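Local coordinates for protein putative short-chain dehydrogenase/reductase (Burkholderia xenovorans, PDB 5JY1) that binds NAD and, as a member of the short-chain dehydrogenase/reductase family, probably catalyses nucleotide-dependent oxidoreduction, perhaps of 3-oxoacyl-[acyl-carrier-protein] substrates, at residues N105-E110 / A158-D163; A216-L221 / G255-P260. One frame throughout, in Å; residues are numbered along the deposited sequence.

Contact 1 of 2, residues N105-E110 / A158-D163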
ATOM      1  N   ASN A 105      25.009  12.445   1.205  1.00 22.71           N
ATOM      2  CA  ASN A 105      24.508  11.330   0.396  1.00 21.26           C
ATOM      3  C   ASN A 105      25.592  10.266   0.335  1.00 19.43           C
ATOM      4  O   ASN A 105      26.491  10.314  -0.503  1.00 23.07           O
ATOM      5  CB  ASN A 105      24.136  11.802  -1.003  1.00 23.00           C
ATOM      6  CG  ASN A 105      23.091  12.883  -0.986  1.00 24.64           C
ATOM      7  OD1 ASN A 105      22.130  12.816  -0.214  1.00 23.67           O
ATOM      8  ND2 ASN A 105      23.268  13.894  -1.831  1.00 28.85           N
ATOM      9  N   VAL A 106      25.514   9.293   1.248  1.00 20.32           N
ATOM     10  CA  VAL A 106      26.516   8.241   1.371  1.00 19.18           C
ATOM     11  C   VAL A 106      25.791   6.915   1.546  1.00 18.64           C
ATOM     12  O   VAL A 106      24.624   6.867   1.934  1.00 18.07           O
ATOM     13  CB  VAL A 106      27.495   8.476   2.552  1.00 20.27           C
ATOM     14  CG1 VAL A 106      28.343   9.724   2.310  1.00 22.69           C
ATOM     15  CG2 VAL A 106      26.739   8.581   3.876  1.00 23.30           C
ATOM     16  N   LEU A 107      26.507   5.829   1.258  1.00 17.23           N
ATOM     17  CA  LEU A 107      25.939   4.493   1.404  1.00 17.51           C
ATOM     18  C   LEU A 107      25.499   4.245   2.841  1.00 19.78           C
ATOM     19  O   LEU A 107      26.035   4.832   3.786  1.00 18.34           O
ATOM     20  CB  LEU A 107      26.959   3.436   0.982  1.00 17.19           C
ATOM     21  CG  LEU A 107      27.413   3.514  -0.474  1.00 21.79           C
ATOM     22  CD1 LEU A 107      28.634   2.642  -0.678  1.00 20.79           C
ATOM     23  CD2 LEU A 107      26.295   3.085  -1.414  1.00 21.56           C
ATOM     24  N   LEU A 108      24.512   3.356   2.993  1.00 18.49           N
ATOM     25  CA  LEU A 108      23.884   3.148   4.295  1.00 17.25           C
ATOM     26  C   LEU A 108      24.903   2.760   5.358  1.00 18.18           C
ATOM     27  O   LEU A 108      24.846   3.258   6.492  1.00 18.99           O
ATOM     28  CB  LEU A 108      22.796   2.079   4.176  1.00 16.65           C
ATOM     29  CG  LEU A 108      22.054   1.665   5.451  1.00 16.73           C
ATOM     30  CD1 LEU A 108      21.323   2.847   6.068  1.00 19.59           C
ATOM     31  CD2 LEU A 108      21.099   0.514   5.138  1.00 16.45           C
ATOM     32  N   GLU A 109      25.835   1.865   5.021  1.00 19.02           N
ATOM     33  CA  GLU A 109      26.859   1.469   5.980  1.00 20.56           C
ATOM     34  C   GLU A 109      27.854   2.587   6.271  1.00 23.09           C
ATOM     35  O   GLU A 109      28.622   2.472   7.230  1.00 22.99           O
ATOM     36  CB  GLU A 109      27.606   0.214   5.501  1.00 17.74           C
ATOM     37  CG  GLU A 109      28.467   0.393   4.254  1.00 20.65           C
ATOM     38  CD  GLU A 109      27.711   0.114   2.959  1.00 20.88           C
ATOM     39  OE1 GLU A 109      28.365  -0.174   1.937  1.00 23.54           O
ATOM     40  OE2 GLU A 109      26.466   0.179   2.959  1.00 23.54           O
ATOM     41  N   GLU A 110      27.841   3.672   5.494  1.00 17.14           N
ATOM     42  CA  GLU A 110      28.707   4.819   5.729  1.00 18.16           C
ATOM     43  C   GLU A 110      28.015   5.980   6.435  1.00 20.49           C
ATOM     44  O   GLU A 110      28.706   6.908   6.881  1.00 21.32           O
ATOM     45  CB  GLU A 110      29.308   5.305   4.404  1.00 20.88           C
ATOM     46  CG  GLU A 110      30.283   4.306   3.800  1.00 22.08           C
ATOM     47  CD  GLU A 110      30.842   4.757   2.468  1.00 32.57           C
ATOM     48  OE1 GLU A 110      30.899   5.983   2.229  1.00 35.69           O
ATOM     49  OE2 GLU A 110      31.228   3.880   1.661  1.00 31.61           O
ATOM     50  N   ALA A 158      15.314   4.774  -1.388  1.00 12.60           N
ATOM     51  CA  ALA A 158      16.270   5.412  -2.285  1.00 16.35           C
ATOM     52  C   ALA A 158      17.690   5.347  -1.731  1.00 18.66           C
ATOM     53  O   ALA A 158      17.925   5.583  -0.542  1.00 17.48           O
ATOM     54  CB  ALA A 158      15.872   6.868  -2.527  1.00 15.91           C
ATOM     55  N   TRP A 159      18.635   5.015  -2.616  1.00 16.26           N
ATOM     56  CA  TRP A 159      20.047   4.936  -2.260  1.00 15.59           C
ATOM     57  C   TRP A 159      20.540   6.256  -1.675  1.00 16.57           C
ATOM     58  O   TRP A 159      20.110   7.340  -2.080  1.00 17.42           O
ATOM     59  CB  TRP A 159      20.902   4.612  -3.486  1.00 19.52           C
ATOM     60  CG  TRP A 159      20.785   3.224  -4.047  1.00 18.63           C
ATOM     61  CD1 TRP A 159      19.734   2.706  -4.758  1.00 17.94           C
ATOM     62  CD2 TRP A 159      21.791   2.201  -4.013  1.00 20.40           C
ATOM     63  NE1 TRP A 159      20.017   1.412  -5.137  1.00 19.16           N
ATOM     64  CE2 TRP A 159      21.271   1.080  -4.693  1.00 19.24           C
ATOM     65  CE3 TRP A 159      23.074   2.120  -3.456  1.00 22.51           C
ATOM     66  CZ2 TRP A 159      21.994  -0.113  -4.835  1.00 20.51           C
ATOM     67  CZ3 TRP A 159      23.791   0.930  -3.596  1.00 21.11           C
ATOM     68  CH2 TRP A 159      23.248  -0.166  -4.287  1.00 19.95           C
ATOM     69  N   LEU A 160      21.463   6.145  -0.717  1.00 17.34           N
ATOM     70  CA  LEU A 160      22.228   7.238  -0.120  1.00 17.52           C
ATOM     71  C   LEU A 160      21.402   8.080   0.842  1.00 18.48           C
ATOM     72  O   LEU A 160      21.938   9.049   1.402  1.00 17.56           O
ATOM     73  CB  LEU A 160      22.857   8.171  -1.174  1.00 19.13           C
ATOM     74  CG  LEU A 160      23.641   7.523  -2.322  1.00 18.26           C
ATOM     75  CD1 LEU A 160      24.232   8.581  -3.251  1.00 20.06           C
ATOM     76  CD2 LEU A 160      24.738   6.609  -1.784  1.00 16.48           C
ATOM     77  N   HIS A 161      20.130   7.736   1.072  1.00 16.68           N
ATOM     78  CA  HIS A 161      19.220   8.512   1.907  1.00 18.61           C
ATOM     79  C   HIS A 161      18.670   7.694   3.070  1.00 16.56           C
ATOM     80  O   HIS A 161      17.579   7.982   3.567  1.00 16.34           O
ATOM     81  CB  HIS A 161      18.061   9.062   1.074  1.00 16.59           C
ATOM     82  CG  HIS A 161      18.476  10.035   0.017  1.00 16.03           C
ATOM     83  ND1 HIS A 161      17.607  10.483  -0.955  1.00 22.77           N
ATOM     84  CD2 HIS A 161      19.653  10.662  -0.211  1.00 23.61           C
ATOM     85  CE1 HIS A 161      18.236  11.337  -1.744  1.00 26.39           C
ATOM     86  NE2 HIS A 161      19.479  11.464  -1.315  1.00 22.75           N
ATOM     87  N   GLY A 162      19.418   6.677   3.524  1.00 13.40           N
ATOM     88  CA  GLY A 162      18.869   5.730   4.491  1.00 17.99           C
ATOM     89  C   GLY A 162      18.314   6.378   5.750  1.00 19.76           C
ATOM     90  O   GLY A 162      17.259   5.978   6.252  1.00 16.92           O
ATOM     91  N   ASP A 163      19.011   7.390   6.278  1.00 18.10           N
ATOM     92  CA  ASP A 163      18.531   8.061   7.485  1.00 17.38           C
ATOM     93  C   ASP A 163      17.258   8.854   7.206  1.00 18.89           C
ATOM     94  O   ASP A 163      16.297   8.807   7.980  1.00 17.43           O
ATOM     95  CB  ASP A 163      19.632   8.965   8.066  1.00 17.51           C
ATOM     96  CG  ASP A 163      20.222   9.941   7.042  1.00 22.79           C
ATOM     97  OD1 ASP A 163      20.199   9.666   5.826  1.00 17.05           O
ATOM     98  OD2 ASP A 163      20.728  11.001   7.459  1.00 26.05           O
TER
HETATM   99  O   HOH W   1      22.038   5.569   2.758  1.00 16.77           O

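Contact 2 of 2, residues A216-L221 / G255-P260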
ATOM      1  N   ALA A 216      12.264  15.640 -15.482  1.00 25.65           N
ATOM      2  CA  ALA A 216      10.922  15.890 -15.993  1.00 22.30           C
ATOM      3  C   ALA A 216      10.392  14.680 -16.755  1.00 23.69           C
ATOM      4  O   ALA A 216       9.230  14.294 -16.589  1.00 24.70           O
ATOM      5  CB  ALA A 216      10.925  17.133 -16.883  1.00 22.33           C
ATOM      6  N   ALA A 217      11.240  14.048 -17.571  1.00 23.02           N
ATOM      7  CA  ALA A 217      10.818  12.915 -18.388  1.00 21.16           C
ATOM      8  C   ALA A 217      10.583  11.649 -17.575  1.00 26.37           C
ATOM      9  O   ALA A 217       9.971  10.706 -18.086  1.00 28.89           O
ATOM     10  CB  ALA A 217      11.855  12.642 -19.478  1.00 24.66           C
ATOM     11  N   ALA A 218      11.039  11.605 -16.323  1.00 20.35           N
ATOM     12  CA  ALA A 218      10.901  10.399 -15.518  1.00 19.23           C
ATOM     13  C   ALA A 218       9.468  10.115 -15.076  1.00 20.24           C
ATOM     14  O   ALA A 218       9.223   9.045 -14.513  1.00 22.22           O
ATOM     15  CB  ALA A 218      11.796  10.496 -14.283  1.00 20.01           C
ATOM     16  N   ARG A 219       8.518  11.020 -15.295  1.00 18.35           N
ATOM     17  CA  ARG A 219       7.210  10.870 -14.677  1.00 18.46           C
ATOM     18  C   ARG A 219       6.093  11.040 -15.697  1.00 15.69           C
ATOM     19  O   ARG A 219       6.298  11.632 -16.761  1.00 19.80           O
ATOM     20  CB  ARG A 219       7.026  11.884 -13.536  1.00 20.11           C
ATOM     21  CG  ARG A 219       7.038  13.334 -13.982  1.00 16.56           C
ATOM     22  CD  ARG A 219       7.455  14.217 -12.827  1.00 19.83           C
ATOM     23  NE  ARG A 219       8.885  14.078 -12.562  1.00 22.40           N
ATOM     24  CZ  ARG A 219       9.424  14.027 -11.348  1.00 21.31           C
ATOM     25  NH1 ARG A 219       8.649  14.080 -10.275  1.00 17.66           N
ATOM     26  NH2 ARG A 219      10.738  13.911 -11.213  1.00 22.77           N
ATOM     27  N   PRO A 220       4.886  10.537 -15.386  1.00 15.81           N
ATOM     28  CA  PRO A 220       3.785  10.576 -16.367  1.00 15.17           C
ATOM     29  C   PRO A 220       3.427  11.954 -16.889  1.00 14.96           C
ATOM     30  O   PRO A 220       3.056  12.070 -18.062  1.00 17.50           O
ATOM     31  CB  PRO A 220       2.615   9.966 -15.581  1.00 14.01           C
ATOM     32  CG  PRO A 220       3.300   8.947 -14.689  1.00 14.43           C
ATOM     33  CD  PRO A 220       4.582   9.624 -14.262  1.00 14.22           C
ATOM     34  N   LEU A 221       3.483  12.994 -16.060  1.00 15.32           N
ATOM     35  CA  LEU A 221       3.115  14.317 -16.555  1.00 15.33           C
ATOM     36  C   LEU A 221       4.262  15.019 -17.263  1.00 20.80           C
ATOM     37  O   LEU A 221       4.047  16.093 -17.836  1.00 20.51           O
ATOM     38  CB  LEU A 221       2.575  15.179 -15.405  1.00 15.34           C
ATOM     39  CG  LEU A 221       1.125  14.807 -15.049  1.00 16.20           C
ATOM     40  CD1 LEU A 221       0.701  15.397 -13.718  1.00 19.21           C
ATOM     41  CD2 LEU A 221       0.178  15.289 -16.165  1.00 21.08           C
ATOM     42  N   GLY A 255       3.714  14.686 -10.148  1.00 13.99           N
ATOM     43  CA  GLY A 255       3.602  14.443 -11.573  1.00 14.73           C
ATOM     44  C   GLY A 255       3.378  12.995 -11.925  1.00 15.02           C
ATOM     45  O   GLY A 255       3.522  12.625 -13.096  1.00 14.14           O
ATOM     46  N   GLY A 256       3.061  12.161 -10.945  1.00 14.18           N
ATOM     47  CA  GLY A 256       2.888  10.741 -11.176  1.00 12.50           C
ATOM     48  C   GLY A 256       4.119   9.890 -10.952  1.00 13.58           C
ATOM     49  O   GLY A 256       4.064   8.685 -11.222  1.00 13.47           O
ATOM     50  N   LEU A 257       5.219  10.467 -10.452  1.00 15.46           N
ATOM     51  CA  LEU A 257       6.479   9.726 -10.330  1.00 17.23           C
ATOM     52  C   LEU A 257       6.324   8.430  -9.537  1.00 15.21           C
ATOM     53  O   LEU A 257       7.020   7.446  -9.823  1.00 14.44           O
ATOM     54  CB  LEU A 257       7.550  10.613  -9.678  1.00 12.90           C
ATOM     55  CG  LEU A 257       8.955  10.001  -9.557  1.00 16.58           C
ATOM     56  CD1 LEU A 257       9.582   9.835 -10.920  1.00 17.56           C
ATOM     57  CD2 LEU A 257       9.866  10.822  -8.656  1.00 17.73           C
ATOM     58  N   HIS A 258       5.414   8.395  -8.558  1.00 11.71           N
ATOM     59  CA  HIS A 258       5.215   7.186  -7.756  1.00 12.37           C
ATOM     60  C   HIS A 258       4.859   5.965  -8.600  1.00 14.76           C
ATOM     61  O   HIS A 258       5.111   4.831  -8.172  1.00 14.23           O
ATOM     62  CB  HIS A 258       4.122   7.441  -6.713  1.00 14.12           C
ATOM     63  CG  HIS A 258       2.782   7.704  -7.316  1.00 13.30           C
ATOM     64  ND1 HIS A 258       1.838   6.713  -7.468  1.00 14.80           N
ATOM     65  CD2 HIS A 258       2.237   8.833  -7.841  1.00 13.81           C
ATOM     66  CE1 HIS A 258       0.773   7.215  -8.073  1.00 14.19           C
ATOM     67  NE2 HIS A 258       0.989   8.499  -8.308  1.00 13.21           N
ATOM     68  N   LEU A 259       4.297   6.162  -9.801  1.00 11.99           N
ATOM     69  CA  LEU A 259       3.952   5.007 -10.633  1.00 12.82           C
ATOM     70  C   LEU A 259       5.193   4.310 -11.179  1.00 14.01           C
ATOM     71  O   LEU A 259       5.406   3.129 -10.850  1.00 14.76           O
ATOM     72  CB  LEU A 259       2.968   5.426 -11.734  1.00 11.89           C
ATOM     73  CG  LEU A 259       1.547   5.780 -11.289  1.00 12.22           C
ATOM     74  CD1 LEU A 259       0.747   6.359 -12.476  1.00 15.88           C
ATOM     75  CD2 LEU A 259       0.832   4.572 -10.698  1.00 17.84           C
ATOM     76  N   PRO A 260       6.054   4.950 -11.993  1.00 14.75           N
ATOM     77  CA  PRO A 260       7.251   4.231 -12.462  1.00 13.32           C
ATOM     78  C   PRO A 260       8.340   4.109 -11.413  1.00 14.57           C
ATOM     79  O   PRO A 260       9.260   3.305 -11.604  1.00 16.06           O
ATOM     80  CB  PRO A 260       7.735   5.078 -13.649  1.00 14.09           C
ATOM     81  CG  PRO A 260       7.298   6.469 -13.288  1.00 16.40           C
ATOM     82  CD  PRO A 260       5.970   6.301 -12.590  1.00 13.96           C
TER

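Contact 1 of 2, residues N105-E110 / A158-D163
Ala158 opens a type II beta turn that runs to His161 and leads into helix 162-182, the helix that carries the NAD-binding Tyr164 and Lys168. Facing it is the loop between strand 94-97 and helix 113-141. Trp159 meets that loop with the rim of its indole: Leu107 CD2 sits close to the ring plane, 3.9 Å from Trp159 CE3, so the methyl touches an edge and not a pi face.

Leu160, with the positive phi (75°) of the turn's third residue, does most of the packing. Its CB lies against the Asn105-Val106 peptide, and its two methyls part company: CD1 turns to Asn105 CB at 3.9 Å, while CD2 presses on Val106 C at 3.5 Å and reaches the Leu107 side chain. The backbones themselves approach through two CA-H...O contacts, the shorter from Leu160 CA to Val106 O at 3.2 Å.

His161 takes the N-cap position. Asn105 OD1 comes to the ring edge, 3.2 Å from His161 NE2, with amide and imidazole planes 50° apart; the ring's firm hold is on the other nitrogen, where ND1 bonds to Asp153. At Gly162, the bare CA lets Leu108 CD1 approach to 4.1 Å. A water accepts the Gly162 N-H at 2.9 Å and lies within hydrogen-bonding distance of Val106 O, which may share its protons with other acceptors.

Direct packing here is thus mainly apolar, with polar backbone groups served by bridges. Besides the water, Glu181 of the second subunit accepts from Leu108 N with OE1 and from Leu160 N with OE2, so one carboxylate of a neighbouring chain ties both segments together at the subunit interface.

Contact 2 of 2, residues A216-L221 / G255-P260
In the Rossmann-type fold of the short-chain dehydrogenases, the loop after the last strand, 250-253, packs here against the chain leaving helix 211-217. Arg219 carries much of this buried contact. Its CB rests 3.6 Å from Gly255 O, and CG, in the crowded position between backbone N and carbonyl carbon (chi1 64°), stays near the same oxygen. CD passes over Gly255 CA at 4.1 Å, an approach that suits a residue without a side chain. A bend at chi3 (73°) then carries the guanidinium across Leu257: NH1 lies 3.7 Å from Leu257 CB, and Leu257 CD1 sits 4.2 Å above the guanidinium plane, over its centre. The tip is gripped by main-chain oxygens, NH1 by Asp254 O and NH2 by Ser215 O, which fixes its rotation and should help to settle a buried charge.

Beyond the arginine, Pro220 wedges its ring against Gly256 and Pro260, while Ala179 of the third subunit packs on it. Leu221 N donates to Gly255 O at 3.0 Å, fairly straight at 156° and in the carbonyl plane. Gly256 O, which accepts from Leu259 N to close a type I turn, has Pro220 CD only 3.2 Å away.

Along the chain the two contacts come in series: 105-110 meets 158-163 first, and 216-221 meets 255-260 afterwards. Their centres are 23 Å apart and their nearest atoms about 9 Å, so they do not touch. Both lie within one Rossmann-type domain built on a single parallel sheet. Contact 1 uses the loop after strand 94-97 and the start of helix 162-182; contact 2 uses the end of helix 211-217 and the loop after strand 250-253. Contact 1 adjoins Tyr164, while the Arg219 side chain of contact 2 is about 7 Å from the NAD. Contact 1 reaches the second subunit and contact 2 the third and fourth, so both stand between the cofactor's neighbourhood and the tetramer interfaces.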